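Local coordinates for thymidylate synthase thyX (Helicobacter pylori, PDB 3N3Y), which probably catalyses the FAD-dependent reductive methylation of dUMP to dTMP, with methylenetetrahydrofolate as methyl donor and NADPH as reductant, at residues 9-15 with 65-71; 136-140 with 157-162. All blocks are in the same frame, centred on the assembly; numbering follows the deposited sequence.

How the interactions relate
Interaction 1 pairs an outermost strand, 10-16, with strand 64-73 in the sheet of the ThyX fold, its centre about 7 Å from the centre of the chain; interaction 2 lies farther out, about 21 Å from it, where helix 127-145 meets the loop leading into strand 163-171. Their centres are 25 Å apart and their nearest atoms about 7 Å, without touching. Strand 163-171 is the connection, since it starts directly after 157-162 and pairs with strand 64-73. Each contact borders a bound dUMP: H15 of interaction 1 touches one, and M158 in interaction 2 lies about 5 Å, side chain to ligand, from another, near the dUMP-binding residues R74 and S93.

Interaction 1 of 2, residues 9-15 with 65-71; sequences MEVICKH and YNFEIKG. With UMP (2'-deoxyuridine 5'-monophosphate), chain E.
A classic beta bulge interrupts the antiparallel pairing of strands 10-16 and 64-73 at the edge of the ThyX sheet: K14 and H15 both face N66. The carbonyl of N66 takes the K14 amide at 2.7 Å (N to O), with N nearly on the line of the C=O bond, and a weak second bond from H15 N. N66 N closes the bulge on H15 O at 2.9 Å. Before the bulge, E10 with K70 and I12 with E68 are hydrogen-bonded pairs; V11 with I69 and C13 with F67 are non-hydrogen-bonded pairs.

V11, C13, F67 and I69 share one face of the sheet, which helix 189-201 covers around V11. Methyl CG1 of V11 rests 3.8 Å from CD1 of F67. CB of C13 approaches CE1 of the same ring at 3.9 Å, and SG, turned opposite its own backbone N (chi1 -178°), makes an oblique sulfur-aromatic contact with it.

The other face, with E10, I12, E68 and K70, is largely polar. E10 OE1 and K70 NZ stand 4.0 Å apart, too far for a salt bridge, so any attraction is probably weak. From the bulge, the aliphatic part of K14 crosses E68, K14 CD lying 3.8 Å from E68 CB. K14 NZ bonds Q24 of the second subunit, and E68 OE2 bonds H165. H15 and N66 lie side by side, ring and amide planes 46° apart; N66 ND2 is held by S169 and by H62 O of the second subunit, and H15 NE2 bonds H15 NE2 of that subunit. The bulge thus sits where the subunit interface meets a dUMP pocket. There the uracil O2 of dUMP lies over one face of the H15 ring, offset toward its rim, 2.9 Å from ND1.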
ATOM      1  N   MET A   9      13.913  24.548  -7.350  1.00 47.57           N
ATOM      2  CA  MET A   9      13.451  23.452  -8.211  1.00 48.12           C
ATOM      3  C   MET A   9      12.056  23.770  -8.776  1.00 43.42           C
ATOM      4  O   MET A   9      11.247  24.400  -8.106  1.00 45.19           O
ATOM      5  CB  MET A   9      13.510  22.080  -7.502  1.00 43.94           C
ATOM      6  CG  MET A   9      12.236  21.603  -6.820  1.00 36.77           C
ATOM      7  SD  MET A   9      12.011  22.216  -5.129  1.00 50.23           S
ATOM      8  CE  MET A   9      13.302  21.346  -4.237  1.00 37.74           C
ATOM      9  N   GLU A  10      11.805  23.368 -10.018  1.00 37.60           N
ATOM     10  CA  GLU A  10      10.550  23.685 -10.709  1.00 42.45           C
ATOM     11  C   GLU A  10       9.482  22.581 -10.582  1.00 40.98           C
ATOM     12  O   GLU A  10       9.690  21.440 -11.016  1.00 37.58           O
ATOM     13  CB  GLU A  10      10.825  23.999 -12.191  1.00 46.60           C
ATOM     14  CG  GLU A  10      11.758  25.212 -12.402  1.00 59.92           C
ATOM     15  CD  GLU A  10      12.440  25.256 -13.778  1.00 76.24           C
ATOM     16  OE1 GLU A  10      12.167  24.383 -14.636  1.00 72.77           O
ATOM     17  OE2 GLU A  10      13.262  26.179 -13.995  1.00 80.22           O
ATOM     18  N   VAL A  11       8.342  22.929  -9.989  1.00 39.83           N
ATOM     19  CA  VAL A  11       7.214  22.008  -9.866  1.00 36.41           C
ATOM     20  C   VAL A  11       5.972  22.481 -10.620  1.00 40.47           C
ATOM     21  O   VAL A  11       5.459  23.564 -10.352  1.00 41.48           O
ATOM     22  CB  VAL A  11       6.796  21.823  -8.410  1.00 34.57           C
ATOM     23  CG1 VAL A  11       5.658  20.826  -8.329  1.00 34.51           C
ATOM     24  CG2 VAL A  11       7.954  21.365  -7.577  1.00 34.03           C
ATOM     25  N   ILE A  12       5.488  21.651 -11.544  1.00 38.50           N
ATOM     26  CA  ILE A  12       4.246  21.899 -12.274  1.00 40.40           C
ATOM     27  C   ILE A  12       3.183  20.878 -11.881  1.00 38.92           C
ATOM     28  O   ILE A  12       3.452  19.671 -11.855  1.00 37.45           O
ATOM     29  CB  ILE A  12       4.427  21.740 -13.808  1.00 39.61           C
ATOM     30  CG1 ILE A  12       5.612  22.550 -14.328  1.00 42.50           C
ATOM     31  CG2 ILE A  12       3.147  22.150 -14.533  1.00 44.44           C
ATOM     32  CD1 ILE A  12       5.458  24.027 -14.137  1.00 45.52           C
ATOM     33  N   CYS A  13       1.977  21.345 -11.584  1.00 36.90           N
ATOM     34  CA  CYS A  13       0.843  20.433 -11.482  1.00 35.46           C
ATOM     35  C   CYS A  13       0.192  20.308 -12.852  1.00 42.50           C
ATOM     36  O   CYS A  13      -0.404  21.262 -13.340  1.00 46.90           O
ATOM     37  CB  CYS A  13      -0.171  20.907 -10.452  1.00 36.35           C
ATOM     38  SG  CYS A  13      -1.564  19.755 -10.255  1.00 39.04           S
ATOM     39  N   LYS A  14       0.324  19.138 -13.474  1.00 35.02           N
ATOM     40  CA  LYS A  14      -0.109  18.944 -14.847  1.00 34.63           C
ATOM     41  C   LYS A  14      -1.571  18.478 -14.948  1.00 39.69           C
ATOM     42  O   LYS A  14      -2.235  18.683 -15.960  1.00 37.90           O
ATOM     43  CB  LYS A  14       0.813  17.939 -15.542  1.00 36.00           C
ATOM     44  CG  LYS A  14       2.275  18.174 -15.249  1.00 43.01           C
ATOM     45  CD  LYS A  14       3.145  17.427 -16.228  1.00 48.84           C
ATOM     46  CE  LYS A  14       2.913  15.926 -16.136  1.00 45.18           C
ATOM     47  NZ  LYS A  14       3.952  15.187 -16.921  1.00 49.61           N
ATOM     48  N   HIS A  15      -2.066  17.830 -13.908  1.00 37.53           N
ATOM     49  CA  HIS A  15      -3.461  17.441 -13.892  1.00 33.56           C
ATOM     50  C   HIS A  15      -3.923  17.207 -12.483  1.00 31.69           C
ATOM     51  O   HIS A  15      -3.159  16.754 -11.638  1.00 29.46           O
ATOM     52  CB  HIS A  15      -3.713  16.191 -14.736  1.00 36.47           C
ATOM     53  CG  HIS A  15      -5.162  15.955 -15.009  1.00 39.70           C
ATOM     54  ND1 HIS A  15      -5.832  16.587 -16.033  1.00 38.04           N
ATOM     55  CD2 HIS A  15      -6.085  15.205 -14.357  1.00 36.60           C
ATOM     56  CE1 HIS A  15      -7.100  16.215 -16.020  1.00 38.34           C
ATOM     57  NE2 HIS A  15      -7.279  15.381 -15.010  1.00 37.95           N
ATOM     58  N   TYR A  65      -3.261  14.027  -7.825  1.00 28.73           N
ATOM     59  CA  TYR A  65      -2.483  15.095  -8.471  1.00 30.43           C
ATOM     60  C   TYR A  65      -1.290  14.560  -9.247  1.00 28.95           C
ATOM     61  O   TYR A  65      -0.484  13.815  -8.701  1.00 28.46           O
ATOM     62  CB  TYR A  65      -1.982  16.065  -7.423  1.00 27.32           C
ATOM     63  CG  TYR A  65      -3.091  16.642  -6.597  1.00 27.03           C
ATOM     64  CD1 TYR A  65      -3.831  17.739  -7.053  1.00 28.86           C
ATOM     65  CD2 TYR A  65      -3.414  16.094  -5.371  1.00 27.76           C
ATOM     66  CE1 TYR A  65      -4.846  18.281  -6.288  1.00 29.95           C
ATOM     67  CE2 TYR A  65      -4.434  16.621  -4.600  1.00 30.92           C
ATOM     68  CZ  TYR A  65      -5.152  17.706  -5.067  1.00 30.62           C
ATOM     69  OH  TYR A  65      -6.160  18.216  -4.293  1.00 37.55           O
ATOM     70  N   ASN A  66      -1.195  14.937 -10.516  1.00 28.74           N
ATOM     71  CA  ASN A  66      -0.032  14.636 -11.342  1.00 25.92           C
ATOM     72  C   ASN A  66       0.929  15.821 -11.455  1.00 32.49           C
ATOM     73  O   ASN A  66       0.618  16.822 -12.095  1.00 35.60           O
ATOM     74  CB  ASN A  66      -0.471  14.222 -12.740  1.00 26.88           C
ATOM     75  CG  ASN A  66      -1.592  13.210 -12.720  1.00 33.71           C
ATOM     76  OD1 ASN A  66      -2.765  13.566 -12.840  1.00 33.27           O
ATOM     77  ND2 ASN A  66      -1.239  11.934 -12.558  1.00 28.54           N
ATOM     78  N   PHE A  67       2.108  15.684 -10.862  1.00 29.72           N
ATOM     79  CA  PHE A  67       3.116  16.734 -10.884  1.00 29.06           C
ATOM     80  C   PHE A  67       4.287  16.426 -11.788  1.00 35.26           C
ATOM     81  O   PHE A  67       4.538  15.280 -12.159  1.00 31.89           O
ATOM     82  CB  PHE A  67       3.705  16.961  -9.502  1.00 24.53           C
ATOM     83  CG  PHE A  67       2.716  17.413  -8.476  1.00 28.61           C
ATOM     84  CD1 PHE A  67       2.420  18.759  -8.328  1.00 25.97           C
ATOM     85  CD2 PHE A  67       2.117  16.498  -7.618  1.00 25.60           C
ATOM     86  CE1 PHE A  67       1.540  19.181  -7.365  1.00 25.33           C
ATOM     87  CE2 PHE A  67       1.227  16.916  -6.648  1.00 26.61           C
ATOM     88  CZ  PHE A  67       0.935  18.263  -6.523  1.00 28.95           C
ATOM     89  N   GLU A  68       5.021  17.482 -12.115  1.00 35.85           N
ATOM     90  CA  GLU A  68       6.317  17.339 -12.739  1.00 36.71           C
ATOM     91  C   GLU A  68       7.315  18.054 -11.835  1.00 34.31           C
ATOM     92  O   GLU A  68       7.059  19.166 -11.392  1.00 33.76           O
ATOM     93  CB  GLU A  68       6.296  17.943 -14.139  1.00 38.76           C
ATOM     94  CG  GLU A  68       7.451  17.516 -15.021  1.00 42.14           C
ATOM     95  CD  GLU A  68       7.733  18.529 -16.140  1.00 61.56           C
ATOM     96  OE1 GLU A  68       6.762  19.029 -16.762  1.00 62.89           O
ATOM     97  OE2 GLU A  68       8.927  18.831 -16.389  1.00 61.03           O
ATOM     98  N   ILE A  69       8.439  17.405 -11.541  1.00 31.80           N
ATOM     99  CA  ILE A  69       9.468  17.999 -10.692  1.00 32.99           C
ATOM    100  C   ILE A  69      10.804  18.014 -11.421  1.00 33.71           C
ATOM    101  O   ILE A  69      11.292  16.963 -11.852  1.00 31.01           O
ATOM    102  CB  ILE A  69       9.625  17.236  -9.356  1.00 31.56           C
ATOM    103  CG1 ILE A  69       8.265  17.116  -8.655  1.00 30.84           C
ATOM    104  CG2 ILE A  69      10.691  17.906  -8.464  1.00 31.57           C
ATOM    105  CD1 ILE A  69       8.216  16.103  -7.505  1.00 31.68           C
ATOM    106  N   LYS A  70      11.378  19.205 -11.580  1.00 34.13           N
ATOM    107  CA  LYS A  70      12.675  19.355 -12.248  1.00 37.80           C
ATOM    108  C   LYS A  70      13.697  19.981 -11.308  1.00 33.30           C
ATOM    109  O   LYS A  70      13.387  20.908 -10.567  1.00 33.38           O
ATOM    110  CB  LYS A  70      12.568  20.196 -13.528  1.00 40.07           C
ATOM    111  CG  LYS A  70      11.373  19.866 -14.404  1.00 45.71           C
ATOM    112  CD  LYS A  70      11.670  20.073 -15.898  1.00 55.11           C
ATOM    113  CE  LYS A  70      12.046  21.518 -16.218  1.00 66.94           C
ATOM    114  NZ  LYS A  70      12.309  21.758 -17.673  1.00 65.46           N
ATOM    115  N   GLY A  71      14.910  19.446 -11.324  1.00 32.03           N
ATOM    116  CA  GLY A  71      16.003  20.040 -10.575  1.00 31.95           C
ATOM    117  C   GLY A  71      16.078  19.655  -9.110  1.00 32.13           C
ATOM    118  O   GLY A  71      16.625  20.385  -8.300  1.00 33.17           O
TER
HETATM  119  N1  UMP E 305      -7.313  20.945 -15.249  1.00 50.04           N
HETATM  120  C2  UMP E 305      -7.280  19.737 -14.573  1.00 43.31           C
HETATM  121  N3  UMP E 305      -8.418  19.257 -13.959  1.00 45.37           N
HETATM  122  C4  UMP E 305      -9.576  19.991 -14.017  1.00 41.85           C
HETATM  123  C5  UMP E 305      -9.615  21.203 -14.694  1.00 41.79           C
HETATM  124  C6  UMP E 305      -8.465  21.678 -15.316  1.00 49.28           C
HETATM  125  O2  UMP E 305      -6.234  19.088 -14.530  1.00 38.47           O
HETATM  126  O4  UMP E 305     -10.571  19.558 -13.460  1.00 48.66           O
HETATM  127  C1' UMP E 305      -6.070  21.408 -15.887  1.00 46.30           C
HETATM  128  C2' UMP E 305      -6.161  21.359 -17.398  1.00 46.67           C
HETATM  129  C3' UMP E 305      -5.191  22.457 -17.789  1.00 59.68           C
HETATM  130  C4' UMP E 305      -5.074  23.379 -16.576  1.00 56.44           C
HETATM  131  O3' UMP E 305      -3.944  21.876 -18.074  1.00 60.64           O
HETATM  132  O4' UMP E 305      -5.728  22.725 -15.503  1.00 53.52           O
HETATM  133  C5' UMP E 305      -5.756  24.716 -16.840  1.00 53.28           C
HETATM  134  O5' UMP E 305      -7.114  24.488 -17.156  1.00 58.23           O
HETATM  135  P   UMP E 305      -8.190  25.692 -17.196  1.00 57.31           P
HETATM  136  OP1 UMP E 305      -9.575  25.086 -17.191  1.00 50.80           O
HETATM  137  OP2 UMP E 305      -7.972  26.448 -18.486  1.00 47.74           O
HETATM  138  OP3 UMP E 305      -8.005  26.565 -16.010  1.00 52.54           O

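Interaction 2 of 2, residues 136-140 with 157-162; sequences ALENL and AMPESY
With CG of L137 and of L140 swung opposite the backbone N (chi1 177° and -175°), both leucines of helix 127-145 reach the loop 157-162, where Y162 brings its ring to meet them through a similar torsion (chi1 -161°). L137 CD1 comes in at the ring edge, near its plane, 3.6 Å from CE2, the two side chains crossing at about a right angle. L140 sends CD2 to the same CE2 from an oblique direction, and it also runs beside M158, its CD2 3.9 Å from M158 CB.

One helical turn earlier, A136 packs its methyl against the ring of P159, CB to CB 3.9 Å. P159 opens a type I beta turn that ends at Y162, closed by Y162 N to P159 O, so the turn presents proline and tyrosine to the same helix.

A water lies 2.7 Å from both A136 O and A157 O and joins the two backbones. A136 O already accepts L140 N within the helix. The OH of Y162 turns to E99, and E160 makes a salt bridge to R74 of the third subunit. The contact joins helix 127-145 to a loop whose M158 side chain lies close to dUMP-binding R74 and S93. Its direct side-chain meetings are wholly apolar and buried, and the water supplies a polar bridge between the two carbonyls.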
ATOM      1  N   ALA A 136      33.450  16.646  -8.102  1.00 29.28           N
ATOM      2  CA  ALA A 136      32.886  15.308  -8.302  1.00 26.12           C
ATOM      3  C   ALA A 136      32.250  15.188  -9.674  1.00 23.93           C
ATOM      4  O   ALA A 136      32.374  14.159 -10.334  1.00 25.35           O
ATOM      5  CB  ALA A 136      31.870  14.980  -7.208  1.00 24.06           C
ATOM      6  N   LEU A 137      31.565  16.247 -10.091  1.00 24.03           N
ATOM      7  CA  LEU A 137      30.913  16.273 -11.390  1.00 25.91           C
ATOM      8  C   LEU A 137      31.952  16.207 -12.494  1.00 30.93           C
ATOM      9  O   LEU A 137      31.767  15.506 -13.488  1.00 30.25           O
ATOM     10  CB  LEU A 137      30.043  17.531 -11.550  1.00 27.00           C
ATOM     11  CG  LEU A 137      29.356  17.714 -12.913  1.00 29.75           C
ATOM     12  CD1 LEU A 137      28.242  16.698 -13.110  1.00 32.10           C
ATOM     13  CD2 LEU A 137      28.802  19.110 -13.068  1.00 32.41           C
ATOM     14  N   GLU A 138      33.053  16.937 -12.311  1.00 32.06           N
ATOM     15  CA  GLU A 138      34.151  16.912 -13.274  1.00 33.79           C
ATOM     16  C   GLU A 138      34.766  15.509 -13.396  1.00 32.17           C
ATOM     17  O   GLU A 138      34.926  15.007 -14.497  1.00 33.33           O
ATOM     18  CB  GLU A 138      35.213  17.979 -12.947  1.00 31.83           C
ATOM     19  CG  GLU A 138      36.401  18.006 -13.918  1.00 40.73           C
ATOM     20  CD  GLU A 138      36.016  18.377 -15.360  1.00 44.06           C
ATOM     21  OE1 GLU A 138      34.896  18.890 -15.587  1.00 46.79           O
ATOM     22  OE2 GLU A 138      36.849  18.163 -16.269  1.00 46.51           O
ATOM     23  N   ASN A 139      35.091  14.869 -12.275  1.00 30.12           N
ATOM     24  CA  ASN A 139      35.548  13.476 -12.333  1.00 31.11           C
ATOM     25  C   ASN A 139      34.568  12.546 -13.052  1.00 33.47           C
ATOM     26  O   ASN A 139      34.987  11.680 -13.827  1.00 30.41           O
ATOM     27  CB  ASN A 139      35.885  12.939 -10.947  1.00 30.10           C
ATOM     28  CG  ASN A 139      37.182  13.519 -10.412  1.00 33.08           C
ATOM     29  OD1 ASN A 139      37.406  13.601  -9.201  1.00 35.22           O
ATOM     30  ND2 ASN A 139      38.033  13.939 -11.316  1.00 24.17           N
ATOM     31  N   LEU A 140      33.272  12.736 -12.795  1.00 29.35           N
ATOM     32  CA  LEU A 140      32.222  11.958 -13.451  1.00 28.49           C
ATOM     33  C   LEU A 140      32.260  12.194 -14.956  1.00 33.09           C
ATOM     34  O   LEU A 140      32.167  11.255 -15.745  1.00 31.66           O
ATOM     35  CB  LEU A 140      30.843  12.360 -12.912  1.00 27.23           C
ATOM     36  CG  LEU A 140      29.616  11.564 -13.392  1.00 29.80           C
ATOM     37  CD1 LEU A 140      29.778  10.093 -13.050  1.00 28.00           C
ATOM     38  CD2 LEU A 140      28.303  12.115 -12.811  1.00 28.08           C
ATOM     39  N   ALA A 157      30.440   7.179  -9.104  1.00 24.67           N
ATOM     40  CA  ALA A 157      31.214   8.370  -8.778  1.00 28.42           C
ATOM     41  C   ALA A 157      30.346   9.627  -8.673  1.00 28.24           C
ATOM     42  O   ALA A 157      30.839  10.700  -8.403  1.00 29.32           O
ATOM     43  CB  ALA A 157      32.301   8.576  -9.813  1.00 26.36           C
ATOM     44  N   MET A 158      29.052   9.492  -8.908  1.00 26.15           N
ATOM     45  CA  MET A 158      28.182  10.650  -8.973  1.00 27.25           C
ATOM     46  C   MET A 158      27.850  11.213  -7.578  1.00 28.73           C
ATOM     47  O   MET A 158      27.558  10.461  -6.652  1.00 26.38           O
ATOM     48  CB  MET A 158      26.918  10.260  -9.731  1.00 30.82           C
ATOM     49  CG  MET A 158      25.826  11.293  -9.783  1.00 33.23           C
ATOM     50  SD  MET A 158      24.462  10.662 -10.778  1.00 40.97           S
ATOM     51  CE  MET A 158      24.077   9.159  -9.886  1.00 34.11           C
ATOM     52  N   PRO A 159      27.898  12.546  -7.422  1.00 25.85           N
ATOM     53  CA  PRO A 159      27.562  13.132  -6.123  1.00 26.56           C
ATOM     54  C   PRO A 159      26.043  13.172  -5.923  1.00 30.52           C
ATOM     55  O   PRO A 159      25.283  13.199  -6.897  1.00 31.07           O
ATOM     56  CB  PRO A 159      28.106  14.552  -6.250  1.00 24.28           C
ATOM     57  CG  PRO A 159      27.809  14.893  -7.667  1.00 24.85           C
ATOM     58  CD  PRO A 159      28.139  13.591  -8.432  1.00 27.91           C
ATOM     59  N   GLU A 160      25.606  13.190  -4.673  1.00 28.82           N
ATOM     60  CA  GLU A 160      24.173  13.243  -4.375  1.00 31.12           C
ATOM     61  C   GLU A 160      23.506  14.550  -4.803  1.00 26.10           C
ATOM     62  O   GLU A 160      22.295  14.601  -4.937  1.00 31.14           O
ATOM     63  CB  GLU A 160      23.922  13.002  -2.890  1.00 31.40           C
ATOM     64  CG  GLU A 160      24.499  11.706  -2.391  1.00 36.70           C
ATOM     65  CD  GLU A 160      23.427  10.729  -1.977  1.00 44.79           C
ATOM     66  OE1 GLU A 160      22.497  11.155  -1.250  1.00 42.67           O
ATOM     67  OE2 GLU A 160      23.523   9.541  -2.366  1.00 44.92           O
ATOM     68  N   SER A 161      24.284  15.599  -5.025  1.00 24.15           N
ATOM     69  CA  SER A 161      23.700  16.850  -5.471  1.00 26.62           C
ATOM     70  C   SER A 161      23.333  16.824  -6.952  1.00 26.35           C
ATOM     71  O   SER A 161      22.804  17.790  -7.480  1.00 30.35           O
ATOM     72  CB  SER A 161      24.625  18.027  -5.169  1.00 23.76           C
ATOM     73  OG  SER A 161      25.897  17.815  -5.741  1.00 28.48           O
ATOM     74  N   TYR A 162      23.614  15.717  -7.622  1.00 28.19           N
ATOM     75  CA  TYR A 162      23.289  15.603  -9.033  1.00 27.68           C
ATOM     76  C   TYR A 162      21.778  15.737  -9.266  1.00 29.08           C
ATOM     77  O   TYR A 162      20.975  15.135  -8.560  1.00 25.27           O
ATOM     78  CB  TYR A 162      23.765  14.271  -9.577  1.00 28.49           C
ATOM     79  CG  TYR A 162      23.886  14.281 -11.075  1.00 32.72           C
ATOM     80  CD1 TYR A 162      22.830  13.890 -11.886  1.00 28.29           C
ATOM     81  CD2 TYR A 162      25.063  14.704 -11.685  1.00 30.72           C
ATOM     82  CE1 TYR A 162      22.949  13.914 -13.273  1.00 31.95           C
ATOM     83  CE2 TYR A 162      25.188  14.730 -13.061  1.00 28.57           C
ATOM     84  CZ  TYR A 162      24.136  14.338 -13.847  1.00 33.39           C
ATOM     85  OH  TYR A 162      24.289  14.363 -15.212  1.00 39.37           O
TER
HETATM   86  O   HOH W   1      33.129  11.931  -9.093  1.00 27.69           O